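Local coordinates for fumarate lyase (Mesorhizobium sp., PDB 3C8T), which is a mostly helical member of the fumarate lyase family, built as a tetramer round long helices packed into bundles, at residues A[161-164]-A[165-169]; A[335-338]-A[339-343]; A[171-174]-A[175-179]; A[350-353]-A[354-357]. All blocks are in the same frame, centred on the assembly; numbering follows the deposited sequence.

Interaction 1. Residues A[161-164]-A[165-169]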
loop_
_atom_site.group_PDB
_atom_site.type_symbol
_atom_site.label_atom_id
_atom_site.label_comp_id
_atom_site.label_asym_id
_atom_site.label_seq_id
_atom_site.Cartn_x
_atom_site.Cartn_y
_atom_site.Cartn_z
ATOM N N GLY A 161 5.885 -33.602 -6.915
ATOM C CA GLY A 161 6.010 -33.122 -8.305
ATOM C C GLY A 161 4.761 -32.357 -8.714
ATOM O O GLY A 161 4.839 -31.392 -9.462
ATOM N N TYR A 162 3.591 -32.803 -8.228
ATOM C CA TYR A 162 2.358 -32.082 -8.452
ATOM C C TYR A 162 2.463 -30.638 -7.907
ATOM O O TYR A 162 2.208 -29.677 -8.663
ATOM C CB TYR A 162 1.127 -32.835 -7.929
ATOM C CG TYR A 162 -0.102 -31.920 -7.833
ATOM C CD1 TYR A 162 -0.973 -31.768 -8.905
ATOM C CD2 TYR A 162 -0.349 -31.172 -6.652
ATOM C CE1 TYR A 162 -2.068 -30.891 -8.808
ATOM C CE2 TYR A 162 -1.421 -30.308 -6.539
ATOM C CZ TYR A 162 -2.275 -30.162 -7.614
ATOM O OH TYR A 162 -3.335 -29.287 -7.471
ATOM N N LYS A 163 2.871 -30.486 -6.637
ATOM C CA LYS A 163 3.151 -29.155 -6.058
ATOM C C LYS A 163 4.112 -28.330 -6.896
ATOM O O LYS A 163 3.877 -27.159 -7.119
ATOM C CB LYS A 163 3.716 -29.249 -4.616
ATOM C CG LYS A 163 2.685 -29.624 -3.574
ATOM C CD LYS A 163 3.204 -29.362 -2.100
ATOM C CE LYS A 163 3.538 -27.872 -1.831
ATOM N NZ LYS A 163 2.382 -27.040 -2.330
ATOM N N ALA A 164 5.235 -28.924 -7.304
ATOM C CA ALA A 164 6.189 -28.203 -8.143
ATOM C C ALA A 164 5.569 -27.805 -9.486
ATOM O O ALA A 164 5.901 -26.745 -10.026
ATOM C CB ALA A 164 7.485 -29.024 -8.345
ATOM N N ALA A 165 4.666 -28.628 -10.029
ATOM C CA ALA A 165 4.035 -28.317 -11.321
ATOM C C ALA A 165 3.118 -27.119 -11.236
ATOM O O ALA A 165 2.997 -26.360 -12.220
ATOM C CB ALA A 165 3.275 -29.504 -11.869
ATOM N N VAL A 166 2.454 -26.978 -10.084
ATOM C CA VAL A 166 1.590 -25.843 -9.802
ATOM C C VAL A 166 2.440 -24.540 -9.757
ATOM O O VAL A 166 2.089 -23.534 -10.398
ATOM C CB VAL A 166 0.813 -26.088 -8.490
ATOM C CG1 VAL A 166 0.274 -24.753 -7.871
ATOM C CG2 VAL A 166 -0.323 -27.084 -8.717
ATOM N N TRP A 167 3.537 -24.574 -9.000
ATOM C CA TRP A 167 4.476 -23.459 -8.923
ATOM C C TRP A 167 4.972 -23.129 -10.336
ATOM O O TRP A 167 4.987 -21.983 -10.747
ATOM C CB TRP A 167 5.689 -23.854 -8.074
ATOM C CG TRP A 167 5.429 -24.165 -6.608
ATOM C CD1 TRP A 167 4.356 -23.764 -5.838
ATOM C CD2 TRP A 167 6.318 -24.844 -5.725
ATOM N NE1 TRP A 167 4.510 -24.218 -4.533
ATOM C CE2 TRP A 167 5.712 -24.874 -4.444
ATOM C CE3 TRP A 167 7.564 -25.464 -5.892
ATOM C CZ2 TRP A 167 6.316 -25.490 -3.347
ATOM C CZ3 TRP A 167 8.153 -26.094 -4.805
ATOM C CH2 TRP A 167 7.519 -26.102 -3.543
ATOM N N LEU A 168 5.382 -24.157 -11.077
ATOM C CA LEU A 168 5.854 -23.984 -12.420
ATOM C C LEU A 168 4.833 -23.282 -13.358
ATOM O O LEU A 168 5.221 -22.435 -14.187
ATOM C CB LEU A 168 6.246 -25.357 -12.999
ATOM C CG LEU A 168 6.702 -25.439 -14.465
ATOM C CD1 LEU A 168 7.903 -24.437 -14.805
ATOM C CD2 LEU A 168 7.009 -26.900 -14.877
ATOM N N SER A 169 3.552 -23.641 -13.234
ATOM C CA SER A 169 2.531 -23.158 -14.144
ATOM C C SER A 169 2.386 -21.640 -14.159
ATOM O O SER A 169 2.179 -21.045 -15.228
ATOM C CB SER A 169 1.183 -23.813 -13.859
ATOM O OG SER A 169 0.630 -23.287 -12.670
#
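Tyr162 and Val166 meet one helical turn apart, and their side chains make an apolar contact. The methyl CG2 of Val166 sits over one face of the Tyr162 ring, displaced toward the rim, with Val166 CG2 3.8 Å from Tyr162 CZ; it is a CH-pi contact, 4.2 Å from CG2 to the ring centroid and 25° off the ring normal. Two torsions make it possible: Tyr162 carries CG opposite its own N (chi1 165°), which swings the ring forward along the helix, and Val166 sets CG1 opposite N, leaving CG2 on the side of the tyrosine. Ala164 CB lies 4.3 Å from Trp167 CE3, a looser apolar contact.

Among the polar contacts, Lys163 O accepts the nearly straight bond from Trp167 N (3.2 Å, 172°) and also lies over a face of the indole, 3.4 Å from Trp167 CG. The lysine chain bends at chi3 and chi4, bringing NZ round to the indole side. Asp251 then takes both NZ and Trp167 NE1, while Glu312 of the second subunit forms another salt bridge with NZ.

Backbone bonds run from Ala165 N to Gly161 O (2.8 Å) and from Leu168 N to Ala164 O, as in any alpha helix. Burial between helices 104-140 and 229-255 and a second subunit is what marks a core helix of the fumarate lyase helical bundle.

Interaction 2. Residues A[335-338]-A[339-343]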
loop_
_atom_site.group_PDB
_atom_site.type_symbol
_atom_site.label_atom_id
_atom_site.label_comp_id
_atom_site.label_asym_id
_atom_site.label_seq_id
_atom_site.Cartn_x
_atom_site.Cartn_y
_atom_site.Cartn_z
ATOM N N ILE A 335 15.596 -11.771 -5.539
ATOM C CA ILE A 335 14.723 -12.881 -5.067
ATOM C C ILE A 335 14.508 -13.986 -6.130
ATOM O O ILE A 335 14.433 -15.184 -5.775
ATOM C CB ILE A 335 13.378 -12.394 -4.375
ATOM C CG1 ILE A 335 12.408 -11.765 -5.368
ATOM C CG2 ILE A 335 13.680 -11.409 -3.245
ATOM C CD1 ILE A 335 11.172 -11.252 -4.694
ATOM N N LEU A 336 14.440 -13.614 -7.421
ATOM C CA LEU A 336 14.541 -14.658 -8.478
ATOM C C LEU A 336 15.832 -15.430 -8.397
ATOM O O LEU A 336 15.823 -16.645 -8.568
ATOM C CB LEU A 336 14.385 -14.134 -9.895
ATOM C CG LEU A 336 12.966 -13.802 -10.323
ATOM C CD1 LEU A 336 13.073 -12.699 -11.359
ATOM C CD2 LEU A 336 12.141 -15.039 -10.812
ATOM N N TYR A 337 16.936 -14.752 -8.118
ATOM C CA TYR A 337 18.201 -15.477 -7.977
ATOM C C TYR A 337 18.198 -16.414 -6.745
ATOM O O TYR A 337 18.697 -17.556 -6.800
ATOM C CB TYR A 337 19.464 -14.567 -7.990
ATOM C CG TYR A 337 20.649 -15.425 -7.621
ATOM C CD1 TYR A 337 21.169 -15.403 -6.318
ATOM C CD2 TYR A 337 21.160 -16.378 -8.539
ATOM C CE1 TYR A 337 22.209 -16.275 -5.937
ATOM C CE2 TYR A 337 22.202 -17.238 -8.178
ATOM C CZ TYR A 337 22.713 -17.187 -6.882
ATOM O OH TYR A 337 23.712 -18.046 -6.503
ATOM N N GLN A 338 17.640 -15.935 -5.642
ATOM C CA GLN A 338 17.488 -16.771 -4.434
ATOM C C GLN A 338 16.644 -18.009 -4.730
ATOM O O GLN A 338 16.995 -19.098 -4.301
ATOM C CB GLN A 338 16.880 -15.984 -3.273
ATOM C CG GLN A 338 17.813 -14.959 -2.662
ATOM C CD GLN A 338 19.143 -15.584 -2.231
ATOM O OE1 GLN A 338 19.161 -16.633 -1.612
ATOM N NE2 GLN A 338 20.242 -14.948 -2.580
ATOM N N ALA A 339 15.569 -17.839 -5.506
ATOM C CA ALA A 339 14.716 -18.980 -5.936
ATOM C C ALA A 339 15.424 -19.962 -6.872
ATOM O O ALA A 339 15.287 -21.173 -6.679
ATOM C CB ALA A 339 13.435 -18.507 -6.542
ATOM N N GLU A 340 16.155 -19.455 -7.873
ATOM C CA GLU A 340 17.027 -20.299 -8.745
ATOM C C GLU A 340 17.942 -21.222 -7.894
ATOM O O GLU A 340 18.053 -22.404 -8.130
ATOM C CB GLU A 340 17.982 -19.449 -9.627
ATOM C CG GLU A 340 17.423 -18.718 -10.830
ATOM C CD GLU A 340 18.503 -17.872 -11.529
ATOM O OE1 GLU A 340 19.330 -18.456 -12.272
ATOM O OE2 GLU A 340 18.528 -16.628 -11.353
ATOM N N PHE A 341 18.620 -20.618 -6.932
ATOM C CA PHE A 341 19.559 -21.305 -6.083
ATOM C C PHE A 341 18.877 -22.341 -5.192
ATOM O O PHE A 341 19.315 -23.483 -5.131
ATOM C CB PHE A 341 20.283 -20.273 -5.220
ATOM C CG PHE A 341 21.183 -20.880 -4.190
ATOM C CD1 PHE A 341 22.440 -21.381 -4.560
ATOM C CD2 PHE A 341 20.800 -20.931 -2.862
ATOM C CE1 PHE A 341 23.287 -21.963 -3.608
ATOM C CE2 PHE A 341 21.643 -21.508 -1.906
ATOM C CZ PHE A 341 22.888 -22.030 -2.286
ATOM N N MET A 342 17.793 -21.932 -4.523
ATOM C CA MET A 342 17.089 -22.766 -3.577
ATOM C C MET A 342 16.433 -23.957 -4.259
ATOM O O MET A 342 16.559 -25.085 -3.778
ATOM C CB MET A 342 16.081 -21.952 -2.749
ATOM C CG MET A 342 15.033 -22.781 -1.930
ATOM S SD MET A 342 13.916 -21.708 -1.014
ATOM C CE MET A 342 12.722 -21.195 -2.305
ATOM N N LEU A 343 15.744 -23.699 -5.360
ATOM C CA LEU A 343 15.000 -24.717 -6.101
ATOM C C LEU A 343 15.931 -25.622 -6.882
ATOM O O LEU A 343 15.638 -26.819 -7.075
ATOM C CB LEU A 343 13.991 -24.064 -7.070
ATOM C CG LEU A 343 12.824 -23.350 -6.392
ATOM C CD1 LEU A 343 12.082 -22.420 -7.385
ATOM C CD2 LEU A 343 11.865 -24.376 -5.707
#
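The carboxylate of Glu340 reaches back along the helix to Tyr337, its OE2 lying at the edge of the phenol ring, near the ring plane and 3.9 Å from Tyr337 CD2. Ring and carboxylate planes stand 85° apart. With Glu340 CG opposite its own carbonyl carbon (chi1 -75°) and the chain extended beyond it, the acid is carried toward the preceding turn, and OE2 comes to 3.6 Å from Tyr337 CA. No hydrogen bond joins the two side chains: OE2 is satisfied by a salt bridge to Arg126, and OE1 has a weak hydrogen bond to Ser129 OG. Those partners probably favour the charged form of the acid.

Gln338 likewise spends its polar end elsewhere, since OE1 is hydrogen-bonded to Ser285 OG. Within the stretch, four carbonyls are each matched by the amide four residues on. Ala339 N bonds Ile335 O, Glu340 N bonds Leu336 O, Phe341 N bonds Tyr337 O and Met342 N bonds Gln338 O, all at 2.9 to 3.1 Å. The bond from Glu340 N is nearly straight, at 171°. The two aromatic side chains meet more loosely: Tyr337 OH lies 4.1 Å from Phe341 CD1, and Tyr337 CZ 4.3 Å from Phe341 CB.

Tyr337 and Phe341 belong to the exposed flank of helix 315-344, whereas the other flanks are packed. Ile335, Ala339 and Met342 touch helix 229-255; Gln338, Ala339 and Met342 also meet helix 284-306; Leu336 and Leu343 lie against helix 104-140. The helix thus packs against three neighbours, and strand 347-348 follows shortly after its end.

Interaction 3. Residues A[171-174]-A[175-179]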
loop_
_atom_site.group_PDB
_atom_site.type_symbol
_atom_site.label_atom_id
_atom_site.label_comp_id
_atom_site.label_asym_id
_atom_site.label_seq_id
_atom_site.Cartn_x
_atom_site.Cartn_y
_atom_site.Cartn_z
ATOM N N PHE A 171 4.900 -19.571 -13.486
ATOM C CA PHE A 171 6.121 -19.030 -14.127
ATOM C C PHE A 171 6.107 -19.186 -15.634
ATOM O O PHE A 171 6.630 -18.327 -16.357
ATOM C CB PHE A 171 7.382 -19.598 -13.488
ATOM C CG PHE A 171 7.614 -19.049 -12.133
ATOM C CD1 PHE A 171 8.177 -17.775 -11.977
ATOM C CD2 PHE A 171 7.153 -19.736 -11.003
ATOM C CE1 PHE A 171 8.336 -17.222 -10.705
ATOM C CE2 PHE A 171 7.286 -19.188 -9.741
ATOM C CZ PHE A 171 7.890 -17.939 -9.583
ATOM N N ASP A 172 5.470 -20.254 -16.110
ATOM C CA ASP A 172 5.125 -20.364 -17.520
ATOM C C ASP A 172 4.270 -19.190 -17.927
ATOM O O ASP A 172 4.490 -18.636 -18.987
ATOM C CB ASP A 172 4.360 -21.662 -17.792
ATOM C CG ASP A 172 5.243 -22.923 -17.617
ATOM O OD1 ASP A 172 6.480 -22.816 -17.749
ATOM O OD2 ASP A 172 4.692 -24.014 -17.369
ATOM N N ARG A 173 3.281 -18.793 -17.107
ATOM C CA ARG A 173 2.468 -17.621 -17.480
ATOM C C ARG A 173 3.237 -16.315 -17.389
ATOM O O ARG A 173 2.926 -15.389 -18.134
ATOM C CB ARG A 173 1.134 -17.521 -16.731
ATOM C CG ARG A 173 0.096 -18.569 -17.118
ATOM C CD ARG A 173 -1.198 -18.454 -16.256
ATOM N NE ARG A 173 -1.007 -18.694 -14.827
ATOM C CZ ARG A 173 -1.297 -19.837 -14.182
ATOM N NH1 ARG A 173 -1.776 -20.904 -14.843
ATOM N NH2 ARG A 173 -1.098 -19.924 -12.855
ATOM N N HIS A 174 4.226 -16.224 -16.496
ATOM C CA HIS A 174 4.931 -14.949 -16.291
ATOM C C HIS A 174 5.843 -14.736 -17.484
ATOM O O HIS A 174 5.994 -13.593 -17.947
ATOM C CB HIS A 174 5.768 -14.889 -14.987
ATOM C CG HIS A 174 4.958 -14.932 -13.709
ATOM N ND1 HIS A 174 3.850 -14.139 -13.491
ATOM C CD2 HIS A 174 5.152 -15.625 -12.558
ATOM C CE1 HIS A 174 3.366 -14.380 -12.285
ATOM N NE2 HIS A 174 4.140 -15.280 -11.697
ATOM N N ALA A 175 6.457 -15.830 -17.966
ATOM C CA ALA A 175 7.260 -15.793 -19.207
ATOM C C ALA A 175 6.500 -15.229 -20.377
ATOM O O ALA A 175 7.056 -14.419 -21.130
ATOM C CB ALA A 175 7.820 -17.154 -19.561
ATOM N N ALA A 176 5.235 -15.634 -20.520
ATOM C CA ALA A 176 4.359 -15.102 -21.558
ATOM C C ALA A 176 4.094 -13.593 -21.361
ATOM O O ALA A 176 4.164 -12.823 -22.325
ATOM C CB ALA A 176 3.046 -15.891 -21.656
ATOM N N ARG A 177 3.794 -13.187 -20.124
ATOM C CA ARG A 177 3.539 -11.754 -19.794
ATOM C C ARG A 177 4.736 -10.855 -20.177
ATOM O O ARG A 177 4.561 -9.787 -20.772
ATOM C CB ARG A 177 3.203 -11.583 -18.295
ATOM C CG ARG A 177 1.897 -12.245 -17.845
ATOM C CD ARG A 177 1.676 -12.153 -16.339
ATOM N NE ARG A 177 0.402 -12.800 -16.023
ATOM C CZ ARG A 177 0.272 -13.948 -15.364
ATOM N NH1 ARG A 177 1.331 -14.563 -14.856
ATOM N NH2 ARG A 177 -0.935 -14.464 -15.201
ATOM N N LEU A 178 5.956 -11.309 -19.840
ATOM C CA LEU A 178 7.187 -10.561 -20.141
ATOM C C LEU A 178 7.287 -10.169 -21.630
ATOM O O LEU A 178 7.609 -9.013 -21.974
ATOM C CB LEU A 178 8.424 -11.363 -19.680
ATOM C CG LEU A 178 9.794 -10.629 -19.731
ATOM C CD1 LEU A 178 10.790 -11.146 -18.676
ATOM C CD2 LEU A 178 10.438 -10.674 -21.108
ATOM N N GLU A 179 7.018 -11.140 -22.502
ATOM C CA GLU A 179 7.039 -10.954 -23.946
ATOM C C GLU A 179 5.966 -9.955 -24.440
ATOM O O GLU A 179 6.218 -9.177 -25.363
ATOM C CB GLU A 179 6.965 -12.331 -24.688
ATOM C CG GLU A 179 8.106 -13.326 -24.318
ATOM C CD GLU A 179 9.549 -12.721 -24.360
ATOM O OE1 GLU A 179 9.868 -11.961 -25.306
ATOM O OE2 GLU A 179 10.383 -12.997 -23.441
#
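His174 and Arg177, three residues apart on helix 160-185 of the lyase helical bundle, bring an imidazole and a guanidinium together. The nearest approach is 2.9 Å, from His174 ND1 to Arg177 NH1, with the ring and guanidinium planes turned 52° apart and ND1 close to the guanidinium plane, at its edge. Arg177 holds its chain extended from CG to NE, which carries the charged group back alongside the previous turn. The far nitrogen of the imidazole, NE2, is hydrogen-bonded to Ser244 OG on helix 229-255.

Arg173 runs side by side with Arg177, the two pointing the same way. Between the two side chains the nearest atoms are Arg173 CB and Arg177 NH1, 3.5 Å apart; NE of Arg173 and NH2 of Arg177 lie 4.2 Å apart. Both arginines turn to acids of the second subunit, Arg173 to Asp229 and Arg177 to Asp229 and Glu233, so these carboxylates would offset the like charges and tie the helix to its neighbour.

Along the backbone, bonds from Ala175 N to Phe171 O and from Leu178 N to His174 O are both 3.0 Å long. Arg173 O receives Arg177 N at 3.1 Å and is also brushed by Arg177 CG at 3.3 Å.

Interaction 4. Residues A[350-353]-A[354-357]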
loop_
_atom_site.group_PDB
_atom_site.type_symbol
_atom_site.label_atom_id
_atom_site.label_comp_id
_atom_site.label_asym_id
_atom_site.label_seq_id
_atom_site.Cartn_x
_atom_site.Cartn_y
_atom_site.Cartn_z
ATOM N N PRO A 350 11.579 -37.840 0.791
ATOM C CA PRO A 350 10.398 -38.678 0.613
ATOM C C PRO A 350 10.022 -39.482 1.875
ATOM O O PRO A 350 8.831 -39.756 2.084
ATOM C CB PRO A 350 10.783 -39.546 -0.577
ATOM C CG PRO A 350 11.750 -38.618 -1.370
ATOM C CD PRO A 350 12.594 -38.070 -0.253
ATOM N N ASP A 351 11.012 -39.768 2.724
ATOM C CA ASP A 351 10.793 -40.501 3.967
ATOM C C ASP A 351 9.961 -39.719 4.953
ATOM O O ASP A 351 8.982 -40.244 5.473
ATOM C CB ASP A 351 12.127 -40.985 4.617
ATOM C CG ASP A 351 13.144 -39.830 4.896
ATOM O OD1 ASP A 351 13.029 -38.738 4.317
ATOM O OD2 ASP A 351 14.079 -40.029 5.701
ATOM N N ARG A 352 10.313 -38.451 5.186
ATOM C CA ARG A 352 9.489 -37.608 6.057
ATOM C C ARG A 352 8.106 -37.381 5.420
ATOM O O ARG A 352 7.129 -37.318 6.130
ATOM C CB ARG A 352 10.152 -36.259 6.375
ATOM C CG ARG A 352 11.275 -36.288 7.393
ATOM C CD ARG A 352 10.864 -36.868 8.742
ATOM N NE ARG A 352 9.951 -36.008 9.499
ATOM C CZ ARG A 352 10.333 -34.933 10.207
ATOM N NH1 ARG A 352 11.612 -34.560 10.221
ATOM N NH2 ARG A 352 9.433 -34.212 10.878
ATOM N N MET A 353 8.043 -37.300 4.089
ATOM C CA MET A 353 6.789 -37.079 3.396
ATOM C C MET A 353 5.805 -38.240 3.620
ATOM O O MET A 353 4.604 -38.029 3.835
ATOM C CB MET A 353 7.022 -36.835 1.879
ATOM C CG MET A 353 7.570 -35.426 1.500
ATOM S SD MET A 353 8.010 -35.183 -0.266
ATOM C CE MET A 353 8.343 -33.398 -0.221
ATOM N N ARG A 354 6.332 -39.453 3.499
ATOM C CA ARG A 354 5.605 -40.721 3.649
ATOM C C ARG A 354 5.127 -40.815 5.102
ATOM O O ARG A 354 3.979 -41.151 5.373
ATOM C CB ARG A 354 6.590 -41.871 3.324
ATOM C CG ARG A 354 6.010 -43.241 2.972
ATOM C CD ARG A 354 7.119 -44.371 2.662
ATOM N NE ARG A 354 8.507 -43.907 2.393
ATOM C CZ ARG A 354 8.959 -43.433 1.219
ATOM N NH1 ARG A 354 8.150 -43.327 0.150
ATOM N NH2 ARG A 354 10.228 -43.042 1.106
ATOM N N GLU A 355 6.010 -40.491 6.042
ATOM C CA GLU A 355 5.659 -40.528 7.455
ATOM C C GLU A 355 4.526 -39.552 7.792
ATOM O O GLU A 355 3.587 -39.898 8.533
ATOM C CB GLU A 355 6.905 -40.271 8.295
ATOM C CG GLU A 355 6.680 -40.161 9.832
ATOM C CD GLU A 355 7.975 -39.759 10.578
ATOM O OE1 GLU A 355 7.899 -38.930 11.529
ATOM O OE2 GLU A 355 9.078 -40.260 10.185
ATOM N N ASN A 356 4.575 -38.341 7.239
ATOM C CA ASN A 356 3.528 -37.368 7.548
ATOM C C ASN A 356 2.189 -37.784 6.892
ATOM O O ASN A 356 1.118 -37.618 7.475
ATOM C CB ASN A 356 3.959 -35.931 7.164
ATOM C CG ASN A 356 5.209 -35.467 7.931
ATOM O OD1 ASN A 356 5.453 -35.902 9.050
ATOM N ND2 ASN A 356 5.985 -34.579 7.335
ATOM N N LEU A 357 2.271 -38.340 5.692
ATOM C CA LEU A 357 1.110 -38.846 5.002
ATOM C C LEU A 357 0.399 -39.944 5.828
ATOM O O LEU A 357 -0.818 -39.970 5.857
ATOM C CB LEU A 357 1.482 -39.299 3.560
ATOM C CG LEU A 357 0.380 -39.809 2.606
ATOM C CD1 LEU A 357 -0.727 -38.815 2.328
ATOM C CD2 LEU A 357 0.990 -40.379 1.277
#
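Arg354 folds its guanidinium back over the first turn of helix 350-357, laying one face over the carbonyl of Pro350. The oxygen lies above the centre of the group, 3.8 Å from Pro350 O to Arg354 CZ. The chain leaves with CG on the far side from N (chi1 -161°) and runs straight through chi2; as modelled, an unusual, nearly eclipsed chi3 of -16° then turns it toward the proline, so the placing of this exposed group is less certain. The same carbonyl accepts the backbone bond from Arg354 N, at 2.9 Å.

Arg352 and Glu355 lie side by side and point the same way, the arginine bent at chi2 and chi3, the glutamate extended beyond CG. Their charges stay beyond salt-bridge distance, with 4.1 Å from Arg352 NE to Glu355 OE1 and the oxygen well out of the guanidinium plane. Arg352 NH2 instead bonds Thr258 O.

Asn356 turns its amide back beside Arg352 O, and its ND2 bonds Leu260 O and Glu262 OE2. Asp351 takes chi1 of 56°, which brings OD1 round to a weak bond from Arg352 N (2.9 Å). Met353, extended beyond CG, reaches Met146.

Proline in the first turn is common at helix starts; charges on one flank and Met353 and Leu357 on the packed side make this a short amphipathic helix, set against strand 145-150.

Overall arrangement
Interactions 1 and 3 are successive parts of helix 160-185, with centres about 15 Å apart, and both face the second subunit; the first is wholly buried and largely apolar, the second partly buried and rich in charge. Interaction 2, on helix 315-344, is mainly buried but keeps an exposed aromatic flank, and no other chain reaches it. It touches interaction 1 through Trp167 CZ3 and Leu343 CD2, 4.2 Å apart, joining two helices of the bundle. Interaction 4 stands farthest from the chain's centre, on a short helix near the third subunit, where charged side chains dominate; its centre is about 34 Å from that of interaction 3.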